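Local coordinates for protein restriction endonuclease (Mycobacterium sp., PDB 4F0Q) that cleaves DNA as a tetrameric endonuclease that depends on cytosine methylation, at residues 76-81 / 231-236; 105-110 / 208-213; 294-299 / 436-441; 317-322 / 337-342. All blocks are in the same frame, centred on the assembly; numbering follows the deposited sequence.

Interaction 1. Residues 76-81 / 231-236; sequences GPDRSR and ALAAGE
The backbones meet loosely, with the CA atoms of Gly76 and Ala233 5.5 Å apart where the turn before strand 80-81 faces the loop between helix 222-227 and helix 243-251. Arg81 runs extended from CG to NE and sets its guanidinium edge against the carbonyl of Leu232, although the oxygen lies 26° off the guanidinium plane: NH1 donates to Leu232 O at 2.9 Å, in the carbonyl plane but bent (133° at the hydrogen), and NH2 adds a weak second bond to the same oxygen. Its NE bonds to Arg227 O, so all three guanidinium nitrogens of Arg81 have carbonyl partners, those of NH2 being weak. Gly76 and Arg79 are joined by a bond from Gly76 N to Arg79 O (3.0 Å) within the turn that links strands 74-75 and 80-81, a small two-stranded antiparallel hairpin in the AspBHI N-terminal family region. Asp78, with CG in the crowded position between backbone N and carbonyl carbon (chi1 51°), receives Ala234 N on OD2 at 3.1 Å, from above the carboxylate plane. The same oxygen forms a salt bridge to Arg79 NH1 (2.4 Å, very short), and Glu148 is a second acidic partner of Arg79. Water 1 accepts from Arg79 NH1 and, weakly, from Gly235 N. Ala233 CB lies 3.5 Å from Asp78 CG, while Pro77 lays CD 3.5 Å from Leu232 O.

Interaction 2. Residues 105-110 / 208-213; sequences FDLDHG and LAVVSG
Leu107 and Val210 cross obliquely and touch through one branch each, Leu107 CD2 to Val210 CG2 at 4.1 Å. Both are turned alike about the first torsion: Leu107 CG and Val210 CG2 stand anti to their own carbonyl carbons, beside the backbone N. The Val210 CB bond points toward 105-110, whereas that of Leu107 does not and only the end of its chain closes in. Beside this pair, Gly110 presents its carbonyl to the backbone of strand 200-210. Val210 N donates to Gly110 O at 2.8 Å, from 43° above the carbonyl plane, and Ala209 CA adds a CH...O contact of 3.3 Å to the same oxygen. Gly110 has a positive phi (62°) directly after the type I turn Asp106-His109, which leads from strand 104-106 into strand 111-115; the latter pairs antiparallel with 200-210 in the large mixed sheet of the N-terminal region. Val112 and Leu158 pack on Val210, and Arg160 on Leu107. Asp108, in the turn, forms a salt bridge with Arg193 of the second subunit. The Gly110 bond thus carries the pairing of 111-115 with 200-210 on to the exit of the turn, its off-plane geometry making it a less ideal bond, while the Leu107-Val210 touch adds little.

Interaction 3. Residues 294-299 / 436-441; sequences DGRKHA and STVDEY
Apolar contacts make up most of this junction between the start of helix 297-314, in the PDDEXK-clan nuclease region, and the C-terminal end of helix 430-440. Ala299 CB lies 4.1 Å from Tyr441 CD2 and 4.2 Å from Val438 CG2, so both share its methyl. Arg296, at the N-cap position, crosses Val438 obliquely with its extended chain, CD meeting CG2 at 3.7 Å; its polar end belongs elsewhere, NH1 bonding to Phe292 O and the guanidinium making a cation-pi contact with the Phe292 ring.

The aromatic contribution comes from Tyr441, whose CG occupies the crowded position between backbone N and carbonyl carbon (chi1 77°). One ring face lies over the helix backbone, with Ala299 N 4.0 Å above the plane toward the rim. Its CD1 reaches His298 CB at 3.5 Å, while the imidazole turns to Glu301 through ND1.

Among the contacts to main-chain oxygens, Thr437 CB rests 3.5 Å from Ala299 O. Thr437 OG1 is engaged by Leu434 O and the hydroxyl of Tyr293. The two helix ends are thus joined by apolar and van der Waals contact, while the polar tips of Arg296, His298 and Thr437 draw their hydrogen bonds from residues outside both segments.

Interaction 4. Residues 317-322 / 337-342; sequences ARYKEG and GRIDMG
Lys320 bends at chi2 (-58°) and again at chi4 (59°), which curls its ammonium across to Asp340 on the neighbouring strand. Lys320 NZ meets Asp340 OD2 at 2.7 Å, nearly along the C-O axis, in a salt bridge. Arg338 lies alongside Lys320 and points the same way; Lys320 CG sits at its guanidinium edge, 3.6 Å from NH2. Arg338 NE faces Asp340 OD1 through charge alone, with the oxygen well out of plane.

Beneath these groups the strands form an antiparallel hairpin at the margin of the five-stranded sheet of the PDDEXK-clan nuclease region. Lys320 and Arg338 are a hydrogen-bonded pair: Lys320 N to Arg338 O is 2.6 Å, and Arg338 N returns to Lys320 O. Asp340 N to Arg318 O extends the ladder. On the other face, Tyr319, with CG anti to the backbone N (chi1 -169°), crosses Ile339 at about a right angle, CD2 to CG1 3.6 Å, while Ala309 and Phe312 of helix 297-314 pack on Tyr319, and Phe312 also on Ile339. Tyr319 OH lies 3.2 Å from Gly337 CA, where a CB would clash. Sharing one carboxylate probably offsets the repulsion between Lys320 NZ and Arg338 NH2, 3.7 Å apart.

Two contacts belong to the N-terminal family region and two to the nuclease part of the chain. Interactions 1 and 2 lie with centres 28 Å apart, the segments of the second falling between those of the first in sequence. Interactions 3 and 4 have centres 23 Å apart and nearest atoms about 8 Å apart, and are bridged by helix 297-314, which runs from the first into strand 319-324 of the second. The bound magnesium, held by Asp334, Gln355 and Ala356, is about 7 Å from the side chain of His298 in interaction 3. Interaction 1 is remote, its centre 62 Å from that of interaction 3. Interactions 2, 3 and 4 each reach another subunit; interaction 1 does not.

Interaction 1. Residues 76-81 / 231-236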
loop_
_atom_site.group_PDB
_atom_site.type_symbol
_atom_site.label_atom_id
_atom_site.label_comp_id
_atom_site.label_asym_id
_atom_site.label_seq_id
_atom_site.Cartn_x
_atom_site.Cartn_y
_atom_site.Cartn_z
ATOM N N GLY A 76 43.209 21.725 -3.877
ATOM C CA GLY A 76 43.093 21.942 -5.306
ATOM C C GLY A 76 43.255 23.401 -5.676
ATOM O O GLY A 76 43.378 24.256 -4.798
ATOM N N PRO A 77 43.260 23.696 -6.986
ATOM C CA PRO A 77 43.373 25.069 -7.486
ATOM C C PRO A 77 42.177 25.900 -7.047
ATOM O O PRO A 77 42.336 27.035 -6.600
ATOM C CB PRO A 77 43.347 24.891 -9.010
ATOM C CG PRO A 77 43.716 23.463 -9.244
ATOM C CD PRO A 77 43.159 22.716 -8.079
ATOM N N ASP A 78 40.988 25.322 -7.176
ATOM C CA ASP A 78 39.753 26.000 -6.805
ATOM C C ASP A 78 39.575 26.047 -5.292
ATOM O O ASP A 78 39.339 27.111 -4.718
ATOM C CB ASP A 78 38.550 25.321 -7.468
ATOM C CG ASP A 78 38.532 23.819 -7.251
ATOM O OD1 ASP A 78 39.604 23.243 -6.969
ATOM O OD2 ASP A 78 37.445 23.214 -7.365
ATOM N N ARG A 79 39.693 24.887 -4.654
ATOM C CA ARG A 79 39.536 24.776 -3.210
ATOM C C ARG A 79 40.032 23.425 -2.713
ATOM O O ARG A 79 40.332 22.532 -3.507
ATOM C CB ARG A 79 38.071 24.972 -2.812
ATOM C CG ARG A 79 37.094 24.059 -3.535
ATOM C CD ARG A 79 36.033 24.871 -4.260
ATOM N NE ARG A 79 34.786 24.131 -4.433
ATOM C CZ ARG A 79 34.401 23.561 -5.570
ATOM N NH1 ARG A 79 35.166 23.642 -6.649
ATOM N NH2 ARG A 79 33.247 22.909 -5.627
ATOM N N SER A 80 40.116 23.284 -1.396
ATOM C CA SER A 80 40.539 22.031 -0.786
ATOM C C SER A 80 39.388 21.030 -0.807
ATOM O O SER A 80 38.220 21.418 -0.779
ATOM C CB SER A 80 41.008 22.274 0.649
ATOM O OG SER A 80 41.555 21.095 1.213
ATOM N N ARG A 81 39.717 19.743 -0.860
ATOM C CA ARG A 81 38.691 18.709 -0.961
ATOM C C ARG A 81 39.151 17.354 -0.427
ATOM O O ARG A 81 40.327 17.001 -0.516
ATOM C CB ARG A 81 38.237 18.553 -2.415
ATOM C CG ARG A 81 39.298 17.958 -3.330
ATOM C CD ARG A 81 38.760 17.693 -4.723
ATOM N NE ARG A 81 39.762 17.065 -5.579
ATOM C CZ ARG A 81 40.659 17.735 -6.294
ATOM N NH1 ARG A 81 40.681 19.061 -6.258
ATOM N NH2 ARG A 81 41.534 17.082 -7.046
ATOM N N ALA A 231 46.441 19.032 -9.044
ATOM C CA ALA A 231 46.504 19.897 -10.216
ATOM C C ALA A 231 45.122 20.114 -10.822
ATOM O O ALA A 231 44.914 21.043 -11.604
ATOM C CB ALA A 231 47.451 19.314 -11.252
ATOM N N LEU A 232 44.179 19.252 -10.453
ATOM C CA LEU A 232 42.831 19.307 -11.005
ATOM C C LEU A 232 41.837 19.908 -10.019
ATOM O O LEU A 232 41.841 19.571 -8.835
ATOM C CB LEU A 232 42.364 17.905 -11.405
ATOM C CG LEU A 232 43.241 17.138 -12.395
ATOM C CD1 LEU A 232 42.664 15.757 -12.652
ATOM C CD2 LEU A 232 43.387 17.912 -13.693
ATOM N N ALA A 233 40.986 20.799 -10.516
ATOM C CA ALA A 233 39.895 21.339 -9.716
ATOM C C ALA A 233 38.864 20.242 -9.489
ATOM O O ALA A 233 38.857 19.239 -10.201
ATOM C CB ALA A 233 39.264 22.531 -10.415
ATOM N N ALA A 234 37.996 20.433 -8.501
ATOM C CA ALA A 234 36.987 19.432 -8.161
ATOM C C ALA A 234 36.048 19.147 -9.330
ATOM O O ALA A 234 35.577 18.023 -9.497
ATOM C CB ALA A 234 36.198 19.869 -6.939
ATOM N N GLY A 235 35.784 20.170 -10.135
ATOM C CA GLY A 235 34.917 20.027 -11.292
ATOM C C GLY A 235 35.614 19.379 -12.473
ATOM O O GLY A 235 34.984 19.074 -13.484
ATOM N N GLU A 236 36.921 19.169 -12.343
ATOM C CA GLU A 236 37.706 18.538 -13.395
ATOM C C GLU A 236 37.997 17.080 -13.058
ATOM O O GLU A 236 38.833 16.440 -13.699
ATOM C CB GLU A 236 39.021 19.290 -13.600
ATOM C CG GLU A 236 38.857 20.760 -13.951
ATOM C CD GLU A 236 40.187 21.485 -14.049
ATOM O OE1 GLU A 236 40.189 22.681 -14.405
ATOM O OE2 GLU A 236 41.228 20.858 -13.767
HETATM O O HOH W 1 35.140 22.775 -8.917
#

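Interaction 2. Residues 105-110 / 208-213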
loop_
_atom_site.group_PDB
_atom_site.type_symbol
_atom_site.label_atom_id
_atom_site.label_comp_id
_atom_site.label_asym_id
_atom_site.label_seq_id
_atom_site.Cartn_x
_atom_site.Cartn_y
_atom_site.Cartn_z
ATOM N N PHE A 105 24.405 -5.364 4.391
ATOM C CA PHE A 105 24.704 -5.199 2.974
ATOM C C PHE A 105 23.605 -5.765 2.084
ATOM O O PHE A 105 23.317 -6.961 2.116
ATOM C CB PHE A 105 26.042 -5.850 2.626
ATOM C CG PHE A 105 27.235 -5.018 2.995
ATOM C CD1 PHE A 105 27.734 -5.032 4.286
ATOM C CD2 PHE A 105 27.860 -4.223 2.048
ATOM C CE1 PHE A 105 28.832 -4.266 4.627
ATOM C CE2 PHE A 105 28.959 -3.457 2.381
ATOM C CZ PHE A 105 29.446 -3.479 3.673
ATOM N N ASP A 106 22.993 -4.891 1.292
ATOM C CA ASP A 106 22.006 -5.305 0.305
ATOM C C ASP A 106 22.389 -4.729 -1.053
ATOM O O ASP A 106 21.764 -3.786 -1.540
ATOM C CB ASP A 106 20.608 -4.839 0.709
ATOM C CG ASP A 106 19.532 -5.342 -0.229
ATOM O OD1 ASP A 106 19.729 -6.411 -0.845
ATOM O OD2 ASP A 106 18.488 -4.670 -0.353
ATOM N N LEU A 107 23.424 -5.303 -1.658
ATOM C CA LEU A 107 23.983 -4.775 -2.896
ATOM C C LEU A 107 23.097 -5.050 -4.110
ATOM O O LEU A 107 23.284 -4.454 -5.170
ATOM C CB LEU A 107 25.391 -5.329 -3.121
ATOM C CG LEU A 107 26.399 -5.054 -2.001
ATOM C CD1 LEU A 107 27.772 -5.592 -2.368
ATOM C CD2 LEU A 107 26.469 -3.566 -1.688
ATOM N N ASP A 108 22.135 -5.953 -3.951
ATOM C CA ASP A 108 21.184 -6.246 -5.018
ATOM C C ASP A 108 20.209 -5.092 -5.215
ATOM O O ASP A 108 19.679 -4.894 -6.308
ATOM C CB ASP A 108 20.420 -7.538 -4.725
ATOM C CG ASP A 108 21.241 -8.777 -5.015
ATOM O OD1 ASP A 108 22.482 -8.667 -5.083
ATOM O OD2 ASP A 108 20.644 -9.861 -5.178
ATOM N N HIS A 109 19.975 -4.332 -4.150
ATOM C CA HIS A 109 19.091 -3.175 -4.216
ATOM C C HIS A 109 19.850 -1.881 -3.940
ATOM O O HIS A 109 19.248 -0.837 -3.690
ATOM C CB HIS A 109 17.923 -3.330 -3.242
ATOM C CG HIS A 109 17.079 -4.539 -3.502
ATOM N ND1 HIS A 109 17.362 -5.773 -2.960
ATOM C CD2 HIS A 109 15.963 -4.703 -4.252
ATOM C CE1 HIS A 109 16.455 -6.646 -3.362
ATOM N NE2 HIS A 109 15.596 -6.022 -4.147
ATOM N N GLY A 110 21.176 -1.966 -3.982
ATOM C CA GLY A 110 22.032 -0.800 -3.866
ATOM C C GLY A 110 21.923 -0.031 -2.564
ATOM O O GLY A 110 22.136 1.179 -2.536
ATOM N N LEU A 208 23.158 4.176 3.141
ATOM C CA LEU A 208 24.024 4.446 2.002
ATOM C C LEU A 208 23.428 3.896 0.713
ATOM O O LEU A 208 22.880 2.791 0.687
ATOM C CB LEU A 208 25.412 3.838 2.227
ATOM C CG LEU A 208 26.175 4.280 3.477
ATOM C CD1 LEU A 208 27.512 3.564 3.560
ATOM C CD2 LEU A 208 26.369 5.786 3.486
ATOM N N ALA A 209 23.546 4.674 -0.356
ATOM C CA ALA A 209 23.041 4.275 -1.661
ATOM C C ALA A 209 24.190 3.984 -2.619
ATOM O O ALA A 209 24.859 4.902 -3.094
ATOM C CB ALA A 209 22.137 5.357 -2.230
ATOM N N VAL A 210 24.420 2.705 -2.892
ATOM C CA VAL A 210 25.448 2.301 -3.842
ATOM C C VAL A 210 25.008 2.655 -5.258
ATOM O O VAL A 210 23.985 2.170 -5.736
ATOM C CB VAL A 210 25.740 0.793 -3.756
ATOM C CG1 VAL A 210 26.785 0.394 -4.784
ATOM C CG2 VAL A 210 26.197 0.424 -2.355
ATOM N N VAL A 211 25.785 3.505 -5.923
ATOM C CA VAL A 211 25.413 4.011 -7.241
ATOM C C VAL A 211 25.602 2.986 -8.355
ATOM O O VAL A 211 26.550 2.201 -8.344
ATOM C CB VAL A 211 26.191 5.300 -7.597
ATOM C CG1 VAL A 211 25.783 6.436 -6.677
ATOM C CG2 VAL A 211 27.690 5.060 -7.522
ATOM N N SER A 212 24.683 3.002 -9.317
ATOM C CA SER A 212 24.785 2.150 -10.494
ATOM C C SER A 212 26.007 2.545 -11.313
ATOM O O SER A 212 26.309 3.729 -11.460
ATOM C CB SER A 212 23.520 2.265 -11.347
ATOM O OG SER A 212 23.622 1.476 -12.519
ATOM N N GLY A 213 26.708 1.550 -11.845
ATOM C CA GLY A 213 27.931 1.798 -12.585
ATOM C C GLY A 213 27.704 2.253 -14.014
ATOM O O GLY A 213 28.586 2.855 -14.626
#

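Interaction 3. Residues 294-299 / 436-441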
loop_
_atom_site.group_PDB
_atom_site.type_symbol
_atom_site.label_atom_id
_atom_site.label_comp_id
_atom_site.label_asym_id
_atom_site.label_seq_id
_atom_site.Cartn_x
_atom_site.Cartn_y
_atom_site.Cartn_z
ATOM N N ASP A 294 5.112 -22.285 21.488
ATOM C CA ASP A 294 4.560 -23.507 20.919
ATOM C C ASP A 294 3.152 -23.738 21.453
ATOM O O ASP A 294 2.285 -24.255 20.749
ATOM C CB ASP A 294 5.452 -24.704 21.248
ATOM C CG ASP A 294 5.062 -25.948 20.478
ATOM O OD1 ASP A 294 4.460 -25.809 19.393
ATOM O OD2 ASP A 294 5.359 -27.062 20.955
ATOM N N GLY A 295 2.933 -23.341 22.703
ATOM C CA GLY A 295 1.629 -23.462 23.330
ATOM C C GLY A 295 1.040 -22.110 23.683
ATOM O O GLY A 295 0.083 -22.020 24.451
ATOM N N ARG A 296 1.618 -21.054 23.120
ATOM C CA ARG A 296 1.142 -19.695 23.352
ATOM C C ARG A 296 0.869 -18.987 22.028
ATOM O O ARG A 296 1.717 -18.259 21.511
ATOM C CB ARG A 296 2.157 -18.907 24.180
ATOM C CG ARG A 296 2.424 -19.504 25.552
ATOM C CD ARG A 296 3.467 -18.706 26.314
ATOM N NE ARG A 296 3.655 -19.208 27.672
ATOM C CZ ARG A 296 4.521 -20.159 28.005
ATOM N NH1 ARG A 296 5.286 -20.716 27.077
ATOM N NH2 ARG A 296 4.624 -20.552 29.267
ATOM N N LYS A 297 -0.327 -19.203 21.492
ATOM C CA LYS A 297 -0.701 -18.711 20.168
ATOM C C LYS A 297 -0.861 -17.192 20.103
ATOM O O LYS A 297 -0.216 -16.519 19.293
ATOM C CB LYS A 297 -1.997 -19.394 19.722
ATOM C CG LYS A 297 -2.527 -18.945 18.371
ATOM C CD LYS A 297 -3.849 -19.631 18.059
ATOM C CE LYS A 297 -4.417 -19.168 16.730
ATOM N NZ LYS A 297 -3.529 -19.528 15.592
ATOM N N HIS A 298 -1.720 -16.655 20.961
ATOM C CA HIS A 298 -2.079 -15.242 20.896
ATOM C C HIS A 298 -1.004 -14.323 21.479
ATOM O O HIS A 298 -0.897 -13.156 21.095
ATOM C CB HIS A 298 -3.435 -15.013 21.561
ATOM C CG HIS A 298 -4.523 -15.880 21.009
ATOM N ND1 HIS A 298 -5.268 -15.527 19.904
ATOM C CD2 HIS A 298 -4.980 -17.094 21.398
ATOM C CE1 HIS A 298 -6.142 -16.481 19.641
ATOM N NE2 HIS A 298 -5.987 -17.444 20.532
ATOM N N ALA A 299 -0.208 -14.853 22.402
ATOM C CA ALA A 299 0.956 -14.129 22.894
ATOM C C ALA A 299 1.942 -13.975 21.744
ATOM O O ALA A 299 2.576 -12.928 21.578
ATOM C CB ALA A 299 1.595 -14.873 24.053
ATOM N N SER A 436 6.057 -10.038 28.751
ATOM C CA SER A 436 5.215 -8.917 28.352
ATOM C C SER A 436 4.121 -9.393 27.399
ATOM O O SER A 436 2.944 -9.068 27.576
ATOM C CB SER A 436 6.050 -7.820 27.692
ATOM O OG SER A 436 5.227 -6.773 27.212
ATOM N N THR A 437 4.517 -10.175 26.398
ATOM C CA THR A 437 3.567 -10.699 25.418
ATOM C C THR A 437 2.542 -11.635 26.054
ATOM O O THR A 437 1.370 -11.636 25.672
ATOM C CB THR A 437 4.276 -11.436 24.262
ATOM O OG1 THR A 437 5.000 -12.562 24.775
ATOM C CG2 THR A 437 5.235 -10.500 23.540
ATOM N N VAL A 438 2.986 -12.433 27.022
ATOM C CA VAL A 438 2.086 -13.349 27.718
ATOM C C VAL A 438 1.085 -12.595 28.593
ATOM O O VAL A 438 -0.092 -12.952 28.661
ATOM C CB VAL A 438 2.868 -14.365 28.579
ATOM C CG1 VAL A 438 1.925 -15.182 29.449
ATOM C CG2 VAL A 438 3.692 -15.276 27.694
ATOM N N ASP A 439 1.555 -11.540 29.249
ATOM C CA ASP A 439 0.727 -10.805 30.201
ATOM C C ASP A 439 -0.191 -9.769 29.556
ATOM O O ASP A 439 -1.196 -9.376 30.150
ATOM C CB ASP A 439 1.602 -10.120 31.254
ATOM C CG ASP A 439 2.359 -11.107 32.116
ATOM O OD1 ASP A 439 1.817 -12.197 32.392
ATOM O OD2 ASP A 439 3.500 -10.793 32.517
ATOM N N GLU A 440 0.145 -9.323 28.350
ATOM C CA GLU A 440 -0.575 -8.196 27.764
ATOM C C GLU A 440 -1.348 -8.493 26.476
ATOM O O GLU A 440 -1.862 -7.571 25.842
ATOM C CB GLU A 440 0.383 -7.022 27.537
ATOM C CG GLU A 440 1.111 -6.566 28.792
ATOM C CD GLU A 440 2.039 -5.395 28.536
ATOM O OE1 GLU A 440 1.998 -4.836 27.420
ATOM O OE2 GLU A 440 2.809 -5.034 29.450
ATOM N N TYR A 441 -1.449 -9.760 26.089
ATOM C CA TYR A 441 -2.119 -10.090 24.830
ATOM C C TYR A 441 -3.643 -10.001 24.920
ATOM O O TYR A 441 -4.311 -9.680 23.938
ATOM C CB TYR A 441 -1.673 -11.455 24.287
ATOM C CG TYR A 441 -2.285 -12.660 24.970
ATOM C CD1 TYR A 441 -3.496 -13.190 24.539
ATOM C CD2 TYR A 441 -1.638 -13.285 26.029
ATOM C CE1 TYR A 441 -4.053 -14.295 25.155
ATOM C CE2 TYR A 441 -2.188 -14.392 26.651
ATOM C CZ TYR A 441 -3.395 -14.893 26.209
ATOM O OH TYR A 441 -3.949 -15.993 26.821
#

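Interaction 4. Residues 317-322 / 337-342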
loop_
_atom_site.group_PDB
_atom_site.type_symbol
_atom_site.label_atom_id
_atom_site.label_comp_id
_atom_site.label_asym_id
_atom_site.label_seq_id
_atom_site.Cartn_x
_atom_site.Cartn_y
_atom_site.Cartn_z
ATOM N N ALA A 317 8.915 3.586 7.471
ATOM C CA ALA A 317 7.457 3.626 7.419
ATOM C C ALA A 317 6.862 3.942 8.785
ATOM O O ALA A 317 7.189 3.295 9.780
ATOM C CB ALA A 317 6.908 2.298 6.903
ATOM N N ARG A 318 5.987 4.940 8.829
ATOM C CA ARG A 318 5.347 5.338 10.078
ATOM C C ARG A 318 4.177 4.427 10.420
ATOM O O ARG A 318 3.078 4.584 9.901
ATOM C CB ARG A 318 4.918 6.807 10.028
ATOM C CG ARG A 318 6.085 7.759 9.788
ATOM C CD ARG A 318 5.690 9.211 10.005
ATOM N NE ARG A 318 4.969 9.413 11.258
ATOM C CZ ARG A 318 5.543 9.630 12.437
ATOM N NH1 ARG A 318 6.867 9.670 12.538
ATOM N NH2 ARG A 318 4.789 9.802 13.516
ATOM N N TYR A 319 4.433 3.472 11.305
ATOM C CA TYR A 319 3.454 2.456 11.646
ATOM C C TYR A 319 2.648 2.858 12.879
ATOM O O TYR A 319 3.188 3.421 13.832
ATOM C CB TYR A 319 4.164 1.120 11.873
ATOM C CG TYR A 319 3.251 -0.079 11.978
ATOM C CD1 TYR A 319 2.735 -0.476 13.204
ATOM C CD2 TYR A 319 2.923 -0.826 10.854
ATOM C CE1 TYR A 319 1.909 -1.575 13.307
ATOM C CE2 TYR A 319 2.097 -1.927 10.947
ATOM C CZ TYR A 319 1.594 -2.298 12.175
ATOM O OH TYR A 319 0.772 -3.396 12.272
ATOM N N LYS A 320 1.350 2.575 12.849
ATOM C CA LYS A 320 0.484 2.848 13.988
ATOM C C LYS A 320 -0.060 1.546 14.564
ATOM O O LYS A 320 -0.633 0.729 13.844
ATOM C CB LYS A 320 -0.667 3.775 13.588
ATOM C CG LYS A 320 -0.217 5.103 12.997
ATOM C CD LYS A 320 0.677 5.866 13.962
ATOM C CE LYS A 320 1.237 7.124 13.310
ATOM N NZ LYS A 320 0.145 8.044 12.863
ATOM N N GLU A 321 0.132 1.360 15.866
ATOM C CA GLU A 321 -0.315 0.155 16.554
ATOM C C GLU A 321 -1.838 0.071 16.605
ATOM O O GLU A 321 -2.505 0.989 17.080
ATOM C CB GLU A 321 0.264 0.108 17.970
ATOM C CG GLU A 321 -0.319 -0.981 18.852
ATOM C CD GLU A 321 0.278 -0.981 20.247
ATOM O OE1 GLU A 321 -0.420 -1.400 21.194
ATOM O OE2 GLU A 321 1.446 -0.566 20.394
ATOM N N GLY A 322 -2.382 -1.037 16.109
ATOM C CA GLY A 322 -3.819 -1.235 16.095
ATOM C C GLY A 322 -4.292 -2.126 17.226
ATOM O O GLY A 322 -4.405 -1.674 18.367
ATOM N N GLY A 337 -2.956 -3.271 12.045
ATOM C CA GLY A 337 -2.161 -2.072 12.234
ATOM C C GLY A 337 -2.431 -1.078 11.119
ATOM O O GLY A 337 -3.349 -1.270 10.323
ATOM N N ARG A 338 -1.634 -0.017 11.052
ATOM C CA ARG A 338 -1.832 1.006 10.029
ATOM C C ARG A 338 -0.543 1.750 9.700
ATOM O O ARG A 338 0.238 2.081 10.592
ATOM C CB ARG A 338 -2.904 2.005 10.473
ATOM C CG ARG A 338 -3.310 2.995 9.394
ATOM C CD ARG A 338 -4.203 4.092 9.950
ATOM N NE ARG A 338 -3.474 4.988 10.844
ATOM C CZ ARG A 338 -4.000 6.069 11.409
ATOM N NH1 ARG A 338 -5.264 6.395 11.175
ATOM N NH2 ARG A 338 -3.262 6.827 12.209
ATOM N N ILE A 339 -0.327 2.013 8.416
ATOM C CA ILE A 339 0.822 2.799 7.985
ATOM C C ILE A 339 0.359 4.080 7.304
ATOM O O ILE A 339 -0.524 4.050 6.452
ATOM C CB ILE A 339 1.721 2.009 7.013
ATOM C CG1 ILE A 339 2.220 0.721 7.667
ATOM C CG2 ILE A 339 2.899 2.859 6.554
ATOM C CD1 ILE A 339 3.089 -0.114 6.764
ATOM N N ASP A 340 0.946 5.208 7.688
ATOM C CA ASP A 340 0.633 6.474 7.039
ATOM C C ASP A 340 1.608 6.733 5.897
ATOM O O ASP A 340 2.722 7.210 6.117
ATOM C CB ASP A 340 0.665 7.623 8.046
ATOM C CG ASP A 340 -0.411 7.497 9.107
ATOM O OD1 ASP A 340 -1.453 6.869 8.825
ATOM O OD2 ASP A 340 -0.215 8.028 10.219
ATOM N N MET A 341 1.186 6.407 4.680
ATOM C CA MET A 341 2.044 6.552 3.508
ATOM C C MET A 341 2.021 7.973 2.956
ATOM O O MET A 341 0.965 8.501 2.610
ATOM C CB MET A 341 1.657 5.543 2.424
ATOM C CG MET A 341 1.942 4.099 2.805
ATOM S SD MET A 341 1.574 2.918 1.491
ATOM C CE MET A 341 2.725 3.443 0.226
ATOM N N GLY A 342 3.198 8.582 2.875
ATOM C CA GLY A 342 3.323 9.957 2.429
ATOM C C GLY A 342 4.176 10.758 3.392
ATOM O O GLY A 342 5.171 10.257 3.914
#